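Long-range contacts in 4-alpha-glucanotransferase (Corynebacterium glutamicum, PDB 5B68), which is an amylomaltase, or disproportionating enzyme, built on a TIM-barrel fold and carrying an N-terminal beta-sandwich domain: residues S206-D211 / A377-G382; S178-Q183 / D214-N219; W597-L602 / E615-E620; E572-R577 / A589-D594. All coordinates share one frame; numbering follows the deposited sequence.

Contact 1: S206-D211 / A377-G382; sequences SVVAQD and AGMSIG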
loop_
_atom_site.group_PDB
_atom_site.type_symbol
_atom_site.label_atom_id
_atom_site.label_comp_id
_atom_site.label_asym_id
_atom_site.label_seq_id
_atom_site.Cartn_x
_atom_site.Cartn_y
_atom_site.Cartn_z
ATOM N N SER A 206 -21.285 6.859 4.246
ATOM C CA SER A 206 -22.404 7.823 4.243
ATOM C C SER A 206 -22.765 8.154 5.697
ATOM O O SER A 206 -23.106 9.293 5.990
ATOM C CB SER A 206 -23.608 7.377 3.398
ATOM O OG SER A 206 -24.229 6.308 4.059
ATOM N N VAL A 207 -22.669 7.194 6.603
ATOM C CA VAL A 207 -23.021 7.434 8.010
ATOM C C VAL A 207 -22.038 8.361 8.683
ATOM O O VAL A 207 -22.409 9.323 9.301
ATOM C CB VAL A 207 -23.053 6.099 8.786
ATOM C CG1 VAL A 207 -23.030 6.306 10.302
ATOM C CG2 VAL A 207 -24.241 5.271 8.391
ATOM N N VAL A 208 -20.750 8.105 8.553
ATOM C CA VAL A 208 -19.769 8.926 9.330
ATOM C C VAL A 208 -19.692 10.285 8.682
ATOM O O VAL A 208 -19.312 11.242 9.340
ATOM C CB VAL A 208 -18.402 8.265 9.471
ATOM C CG1 VAL A 208 -18.496 6.955 10.221
ATOM C CG2 VAL A 208 -17.768 8.013 8.111
ATOM N N ALA A 209 -20.070 10.406 7.401
ATOM C CA ALA A 209 -20.070 11.693 6.743
ATOM C C ALA A 209 -21.124 12.643 7.378
ATOM O O ALA A 209 -20.980 13.846 7.304
ATOM C CB ALA A 209 -20.403 11.511 5.277
ATOM N N GLN A 210 -22.150 12.087 8.033
ATOM C CA GLN A 210 -23.267 12.928 8.567
ATOM C C GLN A 210 -22.737 13.672 9.772
ATOM O O GLN A 210 -23.328 14.656 10.207
ATOM C CB GLN A 210 -24.417 12.035 9.024
ATOM C CG GLN A 210 -25.021 11.311 7.862
ATOM C CD GLN A 210 -25.973 10.203 8.233
ATOM O OE1 GLN A 210 -26.114 9.812 9.401
ATOM N NE2 GLN A 210 -26.542 9.592 7.198
ATOM N N ASP A 211 -21.666 13.165 10.376
ATOM C CA ASP A 211 -21.052 13.827 11.500
ATOM C C ASP A 211 -19.760 14.554 11.232
ATOM O O ASP A 211 -19.100 14.929 12.205
ATOM C CB ASP A 211 -20.939 12.859 12.677
ATOM C CG ASP A 211 -22.256 12.231 12.975
ATOM O OD1 ASP A 211 -23.155 12.983 13.368
ATOM O OD2 ASP A 211 -22.446 11.033 12.751
ATOM N N ALA A 377 -22.761 11.915 -0.019
ATOM C CA ALA A 377 -22.989 12.220 1.368
ATOM C C ALA A 377 -22.260 13.434 1.896
ATOM O O ALA A 377 -22.430 13.770 3.059
ATOM C CB ALA A 377 -22.670 11.023 2.212
ATOM N N GLY A 378 -21.433 14.055 1.095
ATOM C CA GLY A 378 -20.697 15.267 1.442
ATOM C C GLY A 378 -19.205 15.147 1.641
ATOM O O GLY A 378 -18.526 16.144 1.938
ATOM N N MET A 379 -18.642 13.952 1.528
ATOM C CA MET A 379 -17.205 13.833 1.718
ATOM C C MET A 379 -16.421 14.534 0.607
ATOM O O MET A 379 -16.655 14.301 -0.557
ATOM C CB MET A 379 -16.790 12.368 1.771
ATOM C CG MET A 379 -17.287 11.605 2.973
ATOM S SD MET A 379 -16.347 10.104 3.259
ATOM C CE MET A 379 -16.680 9.815 4.989
ATOM N N SER A 380 -15.479 15.377 1.003
ATOM C CA SER A 380 -14.547 16.026 0.095
ATOM C C SER A 380 -13.546 15.074 -0.567
ATOM O O SER A 380 -13.129 15.282 -1.693
ATOM C CB SER A 380 -13.855 17.214 0.755
ATOM O OG SER A 380 -12.842 16.809 1.621
ATOM N N ILE A 381 -13.117 14.083 0.196
ATOM C CA ILE A 381 -12.192 13.076 -0.287
ATOM C C ILE A 381 -12.877 11.764 -0.644
ATOM O O ILE A 381 -12.744 11.295 -1.738
ATOM C CB ILE A 381 -11.108 12.821 0.773
ATOM C CG1 ILE A 381 -10.266 14.070 0.938
ATOM C CG2 ILE A 381 -10.232 11.644 0.422
ATOM C CD1 ILE A 381 -9.562 14.146 2.261
ATOM N N GLY A 382 -13.675 11.229 0.263
ATOM C CA GLY A 382 -14.263 9.927 0.030
ATOM C C GLY A 382 -13.462 8.773 0.595
ATOM O O GLY A 382 -12.854 8.883 1.621
#

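Contact 2: S178-Q183 / D214-N219; sequences SGVMAQ and DFLLIN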
loop_
_atom_site.group_PDB
_atom_site.type_symbol
_atom_site.label_atom_id
_atom_site.label_comp_id
_atom_site.label_asym_id
_atom_site.label_seq_id
_atom_site.Cartn_x
_atom_site.Cartn_y
_atom_site.Cartn_z
ATOM N N SER A 178 -11.210 16.227 8.933
ATOM C CA SER A 178 -11.108 14.960 9.673
ATOM C C SER A 178 -11.682 13.858 8.850
ATOM O O SER A 178 -12.474 14.107 7.932
ATOM C CB SER A 178 -11.844 14.988 11.015
ATOM O OG SER A 178 -13.248 15.012 10.823
ATOM N N GLY A 179 -11.366 12.640 9.248
ATOM C CA GLY A 179 -11.962 11.436 8.683
ATOM C C GLY A 179 -11.946 10.319 9.673
ATOM O O GLY A 179 -11.627 10.564 10.818
ATOM N N VAL A 180 -12.350 9.123 9.225
ATOM C CA VAL A 180 -12.517 7.975 10.026
ATOM C C VAL A 180 -11.760 6.841 9.333
ATOM O O VAL A 180 -11.761 6.751 8.083
ATOM C CB VAL A 180 -14.018 7.552 10.125
ATOM C CG1 VAL A 180 -14.172 6.202 10.828
ATOM C CG2 VAL A 180 -14.882 8.641 10.822
ATOM N N MET A 181 -11.093 6.017 10.108
ATOM C CA MET A 181 -10.508 4.756 9.604
ATOM C C MET A 181 -11.288 3.550 10.083
ATOM O O MET A 181 -11.617 3.426 11.287
ATOM C CB MET A 181 -9.048 4.583 10.021
ATOM C CG MET A 181 -8.365 3.275 9.537
ATOM S SD MET A 181 -8.674 1.794 10.508
ATOM C CE MET A 181 -7.408 2.038 11.757
ATOM N N ALA A 182 -11.594 2.641 9.165
ATOM C CA ALA A 182 -12.280 1.419 9.515
ATOM C C ALA A 182 -11.604 0.218 8.835
ATOM O O ALA A 182 -11.194 0.317 7.677
ATOM C CB ALA A 182 -13.718 1.436 9.098
ATOM N N GLN A 183 -11.501 -0.879 9.580
ATOM C CA GLN A 183 -11.122 -2.164 8.997
ATOM C C GLN A 183 -12.389 -2.787 8.450
ATOM O O GLN A 183 -13.176 -3.446 9.166
ATOM C CB GLN A 183 -10.427 -3.042 10.023
ATOM C CG GLN A 183 -9.179 -2.425 10.548
ATOM C CD GLN A 183 -8.036 -2.444 9.539
ATOM O OE1 GLN A 183 -7.605 -3.524 9.159
ATOM N NE2 GLN A 183 -7.524 -1.283 9.141
ATOM N N ASP A 214 -14.654 13.696 6.289
ATOM C CA ASP A 214 -14.412 13.964 4.859
ATOM C C ASP A 214 -13.732 12.783 4.114
ATOM O O ASP A 214 -13.691 12.815 2.856
ATOM C CB ASP A 214 -13.625 15.248 4.661
ATOM C CG ASP A 214 -14.547 16.471 4.545
ATOM O OD1 ASP A 214 -15.525 16.365 3.788
ATOM O OD2 ASP A 214 -14.332 17.477 5.285
ATOM N N PHE A 215 -13.283 11.776 4.846
ATOM C CA PHE A 215 -12.794 10.571 4.225
ATOM C C PHE A 215 -13.063 9.361 5.089
ATOM O O PHE A 215 -13.262 9.488 6.267
ATOM C CB PHE A 215 -11.310 10.689 3.905
ATOM C CG PHE A 215 -10.438 10.835 5.099
ATOM C CD1 PHE A 215 -9.952 9.731 5.735
ATOM C CD2 PHE A 215 -10.080 12.070 5.564
ATOM C CE1 PHE A 215 -9.148 9.849 6.829
ATOM C CE2 PHE A 215 -9.271 12.196 6.659
ATOM C CZ PHE A 215 -8.801 11.091 7.289
ATOM N N LEU A 216 -13.069 8.197 4.461
ATOM C CA LEU A 216 -13.098 6.936 5.154
ATOM C C LEU A 216 -11.883 6.109 4.683
ATOM O O LEU A 216 -11.842 5.616 3.566
ATOM C CB LEU A 216 -14.389 6.178 4.870
ATOM C CG LEU A 216 -14.503 4.841 5.551
ATOM C CD1 LEU A 216 -14.621 4.993 7.063
ATOM C CD2 LEU A 216 -15.688 4.116 4.972
ATOM N N LEU A 217 -10.888 6.046 5.555
ATOM C CA LEU A 217 -9.650 5.271 5.296
ATOM C C LEU A 217 -9.942 3.867 5.653
ATOM O O LEU A 217 -10.423 3.573 6.764
ATOM C CB LEU A 217 -8.475 5.831 6.121
ATOM C CG LEU A 217 -7.178 5.078 6.248
ATOM C CD1 LEU A 217 -6.535 4.898 4.867
ATOM C CD2 LEU A 217 -6.157 5.790 7.089
ATOM N N ILE A 218 -9.581 2.965 4.758
ATOM C CA ILE A 218 -9.757 1.561 4.942
ATOM C C ILE A 218 -8.465 0.742 4.775
ATOM O O ILE A 218 -7.395 1.240 4.421
ATOM C CB ILE A 218 -10.900 0.999 4.069
ATOM C CG1 ILE A 218 -10.562 1.173 2.570
ATOM C CG2 ILE A 218 -12.214 1.688 4.424
ATOM C CD1 ILE A 218 -11.496 0.476 1.637
ATOM N N ASN A 219 -8.566 -0.518 5.148
ATOM C CA ASN A 219 -7.506 -1.482 4.878
ATOM C C ASN A 219 -7.323 -1.702 3.399
ATOM O O ASN A 219 -8.228 -1.446 2.625
ATOM C CB ASN A 219 -7.827 -2.839 5.524
ATOM C CG ASN A 219 -9.195 -3.364 5.099
ATOM O OD1 ASN A 219 -9.344 -4.241 4.185
ATOM N ND2 ASN A 219 -10.202 -2.833 5.681
HETATM O O HOH W 1 -13.837 17.124 7.944
#

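Contact 3: W597-L602 / E615-E620; sequences WQAEIL and EYVGLE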
loop_
_atom_site.group_PDB
_atom_site.type_symbol
_atom_site.label_atom_id
_atom_site.label_comp_id
_atom_site.label_asym_id
_atom_site.label_seq_id
_atom_site.Cartn_x
_atom_site.Cartn_y
_atom_site.Cartn_z
ATOM N N TRP A 597 4.201 7.591 30.699
ATOM C CA TRP A 597 4.124 8.191 29.351
ATOM C C TRP A 597 2.696 8.741 29.089
ATOM O O TRP A 597 2.553 9.884 28.636
ATOM C CB TRP A 597 4.458 7.083 28.328
ATOM C CG TRP A 597 4.384 7.496 26.856
ATOM C CD1 TRP A 597 3.640 6.905 25.885
ATOM C CD2 TRP A 597 5.087 8.558 26.241
ATOM N NE1 TRP A 597 3.827 7.551 24.696
ATOM C CE2 TRP A 597 4.707 8.571 24.879
ATOM C CE3 TRP A 597 6.014 9.507 26.702
ATOM C CZ2 TRP A 597 5.207 9.490 23.978
ATOM C CZ3 TRP A 597 6.544 10.418 25.796
ATOM C CH2 TRP A 597 6.129 10.373 24.411
ATOM N N GLN A 598 1.684 7.921 29.372
ATOM C CA GLN A 598 0.250 8.350 29.301
ATOM C C GLN A 598 0.016 9.643 30.107
ATOM O O GLN A 598 -0.581 10.619 29.623
ATOM C CB GLN A 598 -0.683 7.252 29.732
ATOM C CG GLN A 598 -0.768 6.113 28.723
ATOM C CD GLN A 598 -1.933 5.191 28.892
ATOM O OE1 GLN A 598 -3.030 5.568 29.329
ATOM N NE2 GLN A 598 -1.724 3.935 28.518
ATOM N N ALA A 599 0.590 9.708 31.294
ATOM C CA ALA A 599 0.373 10.869 32.154
ATOM C C ALA A 599 0.917 12.066 31.543
ATOM O O ALA A 599 0.281 13.118 31.506
ATOM C CB ALA A 599 0.998 10.632 33.562
ATOM N N GLU A 600 2.131 11.943 31.018
ATOM C CA GLU A 600 2.786 13.034 30.362
ATOM C C GLU A 600 1.980 13.551 29.159
ATOM O O GLU A 600 1.944 14.788 28.893
ATOM C CB GLU A 600 4.216 12.624 29.926
ATOM C CG GLU A 600 5.227 12.643 31.080
ATOM C CD GLU A 600 6.609 12.138 30.682
ATOM O OE1 GLU A 600 7.175 12.728 29.754
ATOM O OE2 GLU A 600 7.118 11.206 31.344
ATOM N N ILE A 601 1.373 12.613 28.418
ATOM C CA ILE A 601 0.545 12.998 27.250
ATOM C C ILE A 601 -0.725 13.732 27.705
ATOM O O ILE A 601 -1.098 14.770 27.109
ATOM C CB ILE A 601 0.125 11.747 26.438
ATOM C CG1 ILE A 601 1.353 11.180 25.683
ATOM C CG2 ILE A 601 -0.982 12.087 25.432
ATOM C CD1 ILE A 601 1.067 9.871 24.970
ATOM N N LEU A 602 -1.344 13.207 28.760
ATOM C CA LEU A 602 -2.552 13.817 29.303
ATOM C C LEU A 602 -2.232 15.220 29.836
ATOM O O LEU A 602 -3.042 16.143 29.687
ATOM C CB LEU A 602 -3.162 12.924 30.383
ATOM C CG LEU A 602 -3.680 11.545 29.875
ATOM C CD1 LEU A 602 -3.979 10.623 31.041
ATOM C CD2 LEU A 602 -4.905 11.644 28.961
ATOM N N GLU A 615 -3.122 17.372 36.693
ATOM C CA GLU A 615 -1.796 16.906 37.076
ATOM C C GLU A 615 -1.786 15.380 37.134
ATOM O O GLU A 615 -1.866 14.784 38.178
ATOM C CB GLU A 615 -1.333 17.540 38.380
ATOM C CG GLU A 615 -1.254 19.053 38.316
ATOM C CD GLU A 615 -0.241 19.554 37.310
ATOM O OE1 GLU A 615 -0.281 20.744 36.969
ATOM O OE2 GLU A 615 0.601 18.760 36.855
ATOM N N TYR A 616 -1.808 14.784 35.951
ATOM C CA TYR A 616 -1.915 13.346 35.751
ATOM C C TYR A 616 -0.774 12.479 36.290
ATOM O O TYR A 616 -0.990 11.360 36.665
ATOM C CB TYR A 616 -2.223 13.046 34.278
ATOM C CG TYR A 616 -3.550 13.624 33.844
ATOM C CD1 TYR A 616 -3.639 14.912 33.367
ATOM C CD2 TYR A 616 -4.705 12.886 33.929
ATOM C CE1 TYR A 616 -4.844 15.444 32.981
ATOM C CE2 TYR A 616 -5.916 13.408 33.546
ATOM C CZ TYR A 616 -5.978 14.690 33.076
ATOM O OH TYR A 616 -7.171 15.208 32.699
ATOM N N VAL A 617 0.441 12.982 36.263
ATOM C CA VAL A 617 1.604 12.231 36.774
ATOM C C VAL A 617 1.389 12.099 38.262
ATOM O O VAL A 617 1.361 13.092 38.965
ATOM C CB VAL A 617 2.957 12.959 36.515
ATOM C CG1 VAL A 617 4.141 12.227 37.163
ATOM C CG2 VAL A 617 3.213 13.155 35.011
ATOM N N GLY A 618 1.193 10.882 38.713
ATOM C CA GLY A 618 0.997 10.620 40.115
ATOM C C GLY A 618 -0.311 9.916 40.331
ATOM O O GLY A 618 -0.437 9.175 41.299
ATOM N N LEU A 619 -1.282 10.152 39.437
ATOM C CA LEU A 619 -2.604 9.550 39.544
ATOM C C LEU A 619 -2.594 8.046 39.241
ATOM O O LEU A 619 -1.881 7.625 38.373
ATOM C CB LEU A 619 -3.574 10.252 38.574
ATOM C CG LEU A 619 -4.520 11.408 38.985
ATOM C CD1 LEU A 619 -4.179 12.125 40.283
ATOM C CD2 LEU A 619 -4.702 12.399 37.842
ATOM N N GLU A 620 -3.447 7.296 39.910
ATOM C CA GLU A 620 -3.661 5.908 39.601
ATOM C C GLU A 620 -4.361 5.848 38.275
ATOM O O GLU A 620 -5.049 6.771 37.897
ATOM C CB GLU A 620 -4.553 5.260 40.636
ATOM C CG GLU A 620 -3.918 5.137 42.003
ATOM C CD GLU A 620 -3.788 3.702 42.435
ATOM O OE1 GLU A 620 -2.725 3.364 42.988
ATOM O OE2 GLU A 620 -4.738 2.914 42.210
#

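Contact 4: E572-R577 / A589-D594; sequences EHIALR and AELAED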
loop_
_atom_site.group_PDB
_atom_site.type_symbol
_atom_site.label_atom_id
_atom_site.label_comp_id
_atom_site.label_asym_id
_atom_site.label_seq_id
_atom_site.Cartn_x
_atom_site.Cartn_y
_atom_site.Cartn_z
ATOM N N GLU A 572 -3.806 -2.573 27.756
ATOM C CA GLU A 572 -3.969 -3.799 26.914
ATOM C C GLU A 572 -2.810 -4.110 25.946
ATOM O O GLU A 572 -2.566 -5.278 25.630
ATOM C CB GLU A 572 -5.315 -3.762 26.156
ATOM C CG GLU A 572 -5.596 -4.888 25.127
ATOM C CD GLU A 572 -5.943 -6.240 25.751
ATOM O OE1 GLU A 572 -5.514 -6.532 26.914
ATOM O OE2 GLU A 572 -6.637 -7.042 25.072
ATOM N N HIS A 573 -2.153 -3.106 25.397
ATOM C CA HIS A 573 -0.899 -3.353 24.684
ATOM C C HIS A 573 0.061 -4.263 25.467
ATOM O O HIS A 573 0.635 -5.210 24.890
ATOM C CB HIS A 573 -0.199 -2.077 24.143
ATOM C CG HIS A 573 -0.017 -0.975 25.140
ATOM N ND1 HIS A 573 -1.009 -0.543 26.005
ATOM C CD2 HIS A 573 1.034 -0.155 25.340
ATOM C CE1 HIS A 573 -0.554 0.462 26.726
ATOM N NE2 HIS A 573 0.677 0.728 26.332
ATOM N N ILE A 574 0.191 -4.026 26.768
ATOM C CA ILE A 574 1.085 -4.839 27.557
ATOM C C ILE A 574 0.425 -6.157 27.976
ATOM O O ILE A 574 1.047 -7.213 27.810
ATOM C CB ILE A 574 1.614 -4.021 28.735
ATOM C CG1 ILE A 574 2.567 -2.948 28.192
ATOM C CG2 ILE A 574 2.317 -4.911 29.747
ATOM C CD1 ILE A 574 2.453 -1.651 28.936
ATOM N N ALA A 575 -0.812 -6.128 28.491
ATOM C CA ALA A 575 -1.516 -7.363 28.831
ATOM C C ALA A 575 -1.577 -8.335 27.649
ATOM O O ALA A 575 -1.420 -9.533 27.835
ATOM C CB ALA A 575 -2.930 -7.074 29.348
ATOM N N LEU A 576 -1.771 -7.811 26.438
ATOM C CA LEU A 576 -1.901 -8.637 25.237
ATOM C C LEU A 576 -0.541 -9.246 24.863
ATOM O O LEU A 576 -0.466 -10.434 24.610
ATOM C CB LEU A 576 -2.466 -7.828 24.040
ATOM C CG LEU A 576 -2.726 -8.680 22.791
ATOM C CD1 LEU A 576 -3.657 -9.854 23.096
ATOM C CD2 LEU A 576 -3.278 -7.852 21.623
ATOM N N ARG A 577 0.528 -8.448 24.868
ATOM C CA ARG A 577 1.860 -8.980 24.545
ATOM C C ARG A 577 2.304 -10.039 25.585
ATOM O O ARG A 577 2.866 -11.076 25.218
ATOM C CB ARG A 577 2.897 -7.861 24.384
ATOM C CG ARG A 577 2.806 -7.087 23.048
ATOM C CD ARG A 577 4.096 -6.320 22.707
ATOM N NE ARG A 577 4.369 -5.254 23.688
ATOM C CZ ARG A 577 5.550 -4.656 23.900
ATOM N NH1 ARG A 577 6.636 -4.979 23.194
ATOM N NH2 ARG A 577 5.641 -3.714 24.840
ATOM N N ALA A 589 6.876 -3.473 35.221
ATOM C CA ALA A 589 7.800 -2.396 34.935
ATOM C C ALA A 589 7.336 -1.693 33.648
ATOM O O ALA A 589 7.452 -0.473 33.539
ATOM C CB ALA A 589 9.203 -2.954 34.779
ATOM N N GLU A 590 6.807 -2.495 32.722
ATOM C CA GLU A 590 6.250 -1.997 31.463
ATOM C C GLU A 590 4.978 -1.192 31.707
ATOM O O GLU A 590 4.828 -0.133 31.145
ATOM C CB GLU A 590 5.968 -3.131 30.495
ATOM C CG GLU A 590 7.253 -3.761 29.953
ATOM C CD GLU A 590 7.799 -3.068 28.710
ATOM O OE1 GLU A 590 8.317 -3.776 27.823
ATOM O OE2 GLU A 590 7.714 -1.832 28.599
ATOM N N LEU A 591 4.075 -1.716 32.523
ATOM C CA LEU A 591 2.818 -0.999 32.846
ATOM C C LEU A 591 3.177 0.332 33.518
ATOM O O LEU A 591 2.535 1.375 33.254
ATOM C CB LEU A 591 1.884 -1.868 33.709
ATOM C CG LEU A 591 1.156 -3.018 33.029
ATOM C CD1 LEU A 591 0.537 -4.020 34.010
ATOM C CD2 LEU A 591 0.077 -2.468 32.098
ATOM N N ALA A 592 4.227 0.335 34.356
ATOM C CA ALA A 592 4.596 1.553 35.029
ATOM C C ALA A 592 5.169 2.565 34.084
ATOM O O ALA A 592 4.925 3.764 34.220
ATOM C CB ALA A 592 5.512 1.295 36.217
ATOM N N GLU A 593 5.912 2.109 33.085
ATOM C CA GLU A 593 6.471 3.036 32.057
ATOM C C GLU A 593 5.344 3.658 31.213
ATOM O O GLU A 593 5.370 4.849 30.894
ATOM C CB GLU A 593 7.421 2.263 31.117
ATOM C CG GLU A 593 8.778 2.936 30.950
ATOM C CD GLU A 593 9.859 1.906 30.643
ATOM O OE1 GLU A 593 9.687 1.153 29.637
ATOM O OE2 GLU A 593 10.847 1.827 31.426
ATOM N N ASP A 594 4.434 2.783 30.808
ATOM C CA ASP A 594 3.203 3.128 30.102
ATOM C C ASP A 594 2.354 4.181 30.862
ATOM O O ASP A 594 2.129 5.270 30.337
ATOM C CB ASP A 594 2.423 1.851 29.815
ATOM C CG ASP A 594 1.014 2.129 29.326
ATOM O OD1 ASP A 594 0.884 2.668 28.167
ATOM O OD2 ASP A 594 0.052 1.807 30.082
HETATM O O HOH W 2 9.390 -4.313 25.245
#

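Contact 1: S206-D211 / A377-G382
Ser206 meets Ala377 with its carbon skeleton and keeps its hydroxyl for its own helix: OG, set between the backbone N and the carbonyl carbon (chi1 71°), hydrogen-bonds to Asn203 O in the preceding turn. What Ser206 offers to the other segment is CA, 3.8 Å from Ala377 CB. No hydrogen bond spans the two segments; methyls, Ser206 carbons and Met379 CG make the join.

Ala209 stands in the middle. Its CB points at 377-382 and touches Ala377 CB at 3.8 Å, and the same methyl lies 3.9 Å from Met379 CG. Small groups on both sides let the backbones come close, with Ser206 CA and Ala377 CA 5.3 Å apart. Beyond CG the Met379 chain runs extended, carrying CE to Val208 CG2 at 3.8 Å, where the two side chains cross obliquely. Between Ala377 and Met379 the chain turns through Gly378, whose positive phi of 110° belongs to the Schellman motif that ends the helix; a CB there would press on the carbonyl O of Ala377.

In the fold, the C-terminal end of helix 198-209 is laid against the exit from helix 349-376, just before that chain enters strand 382-387. Val208 also rests on Val180 of strand 177-182 and on Tyr696 of helix 694-702, while Met379 reaches back to Ala374 of helix 349-376.

Contact 2: S178-Q183 / D214-N219
Val180 and Leu216 pair as neighbours in a parallel ladder, and the backbone bonds set the register. Val180 N donates to Phe215 O, and Val180 O takes Leu217 N at 2.8 Å, so one residue grips both flanks of Leu216. Ala182 N continues the ladder to Leu217 O, also 2.8 Å. At the start of the pair Asp214 N bonds to Ser178 O. A CA-H...O contact, Leu216 CA to Val180 O at 3.2 Å, adds to the same seam.

The aromatic contact is a CH-pi one. Phe215 has CG between its backbone N and carbonyl carbon (chi1 64°), and its ring lies across the other strand with Gly179 CA 3.5 Å from the ring centroid, over the face. The ring fills the place where a side chain of residue 179 would stand.

Apolar pairs lie on both faces: Val180 CG1 meets Leu216 CD1 at 4.0 Å on one, Met181 CG meets Leu217 CG at 3.9 Å on the other. Among the polar side chains, Asp214 OD2 is linked to Ser178 N through a water, 2.7 Å from OD2, and forms a salt bridge with Arg177; OD1 takes Ser380 N.

Strands 177-182 and 215-218 are joined by helix 198-209 in a beta-alpha-beta unit of the barrel. Val180, Ala182, Leu216 and Ile218 face that helix, Met181 lies by Cys647 and Cys649 of strand 645-649, and Leu217 touches Met384 of strand 382-387.

Contact 3: W597-L602 / E615-E620
Tyr616 is the first residue of 615-620 to touch the helix, and it lays its ring against Leu602. Its CG is anti to the carbonyl carbon (chi1 -63°), which puts CG 3.6 Å from Leu602 CB. Leu602 CB sits over one face, 3.7 Å from the ring centroid and offset toward the rim, in a CH-pi contact 18° off the ring normal. Leu602 CD1 touches the same ring at CD2, 3.7 Å away, and the two side chains cross at about a right angle. Nearer the backbone, Tyr616 CB lies 3.7 Å from Ala599 O. The backbone N bonds to Asp603 OD1 and the hydroxyl OH to Pro612 O, so the ring is held at its tip as well as covered on one face.

Val617 follows, passing over the Ala599 methyl. Its backbone N is 3.6 Å from Ala599 CB, and its CG2 branch comes to 3.7 Å from the same CB. That branch also brushes Glu600 CG, at 4.4 Å. An alanine on the helix thus receives both the backbone and a methyl of the loop.

Gly618, with phi 123°, turns the chain back, and Leu619 N closes on Tyr616 O at 3.0 Å.

Tyr616 to Leu619 is therefore a type II beta turn with glycine in its third position, folded back on the helix that precedes it. Leu602 also packs on Leu630 and Leu634 of helix 627-639, and the turn belongs to the loop that joins helices 587-607 and 627-639, within the helical insertion between the last two strands of the TIM barrel.

Contact 4: E572-R577 / A589-D594
Ile574 enters the gap between two antiparallel helices and spends every carbon of its side chain on the helix opposite. CB lies 4.0 Å from Leu591 CD2. The CG2 branch continues on the same residue, 4.0 Å from Leu591 CG. CG1, anti to the carbonyl carbon (chi1 -70°), takes the other direction and meets Glu590 CB at 4.1 Å. At the tip, CD1 sits 3.6 Å from both Glu590 O and Asp594 CB, while also lying over one face of the neighbouring His573 ring, offset toward the rim.

That ring makes the polar link. His573 and Asp594 reach toward each other tip to tip, NE2 donating to OD1 at 2.7 Å. The oxygen is in the ring plane at its edge, but the N-H...O angle is just 128°, so the bond is weak despite its length; the carboxylate is turned 74° from the ring. Asp594 has further partners, Gln598 NE2 on OD1 and Arg621 in a salt bridge to OD2, and His573 stacks on Tyr568.

One turn on from His573, Arg577 NH2 and Glu590 OE1 stand 4.0 Å apart, beyond a salt bridge, with the oxygen well out of the guanidinium plane. A water 2.8 Å from Glu590 OE1 makes a weak link to Arg577 NH1, and OE1 also bonds to Thr585.

The chemistry is an apolar wedge, Ile574 on Leu591, bordered by polar pairs. The nearby carboxylate would tend to stabilise a protonated His573, though Arg621 should temper this, and the Arg577-Glu590 pair probably attracts through charge, with the water a weak bridge.

Overall arrangement
From the N terminus, contact 2 closes first: the chain leaves strand 177-182, runs through helix 198-209 and returns in strand 215-218 beside it. Contact 1 opens inside that loop and closes far later, beyond helix 349-376, so the two cross along the chain; in space they touch, Gly382 and Asp214 lying where strand 382-387 joins the barrel sheet. Contacts 4 and 3 come afterwards, in series and without nesting. Contact 4 closes a short hairpin of helices 572-579 and 587-607; contact 3 then folds the following loop onto helix 587-607, which both share. This helical region stands apart, its centres 28 to 36 Å from those of contacts 1 and 2.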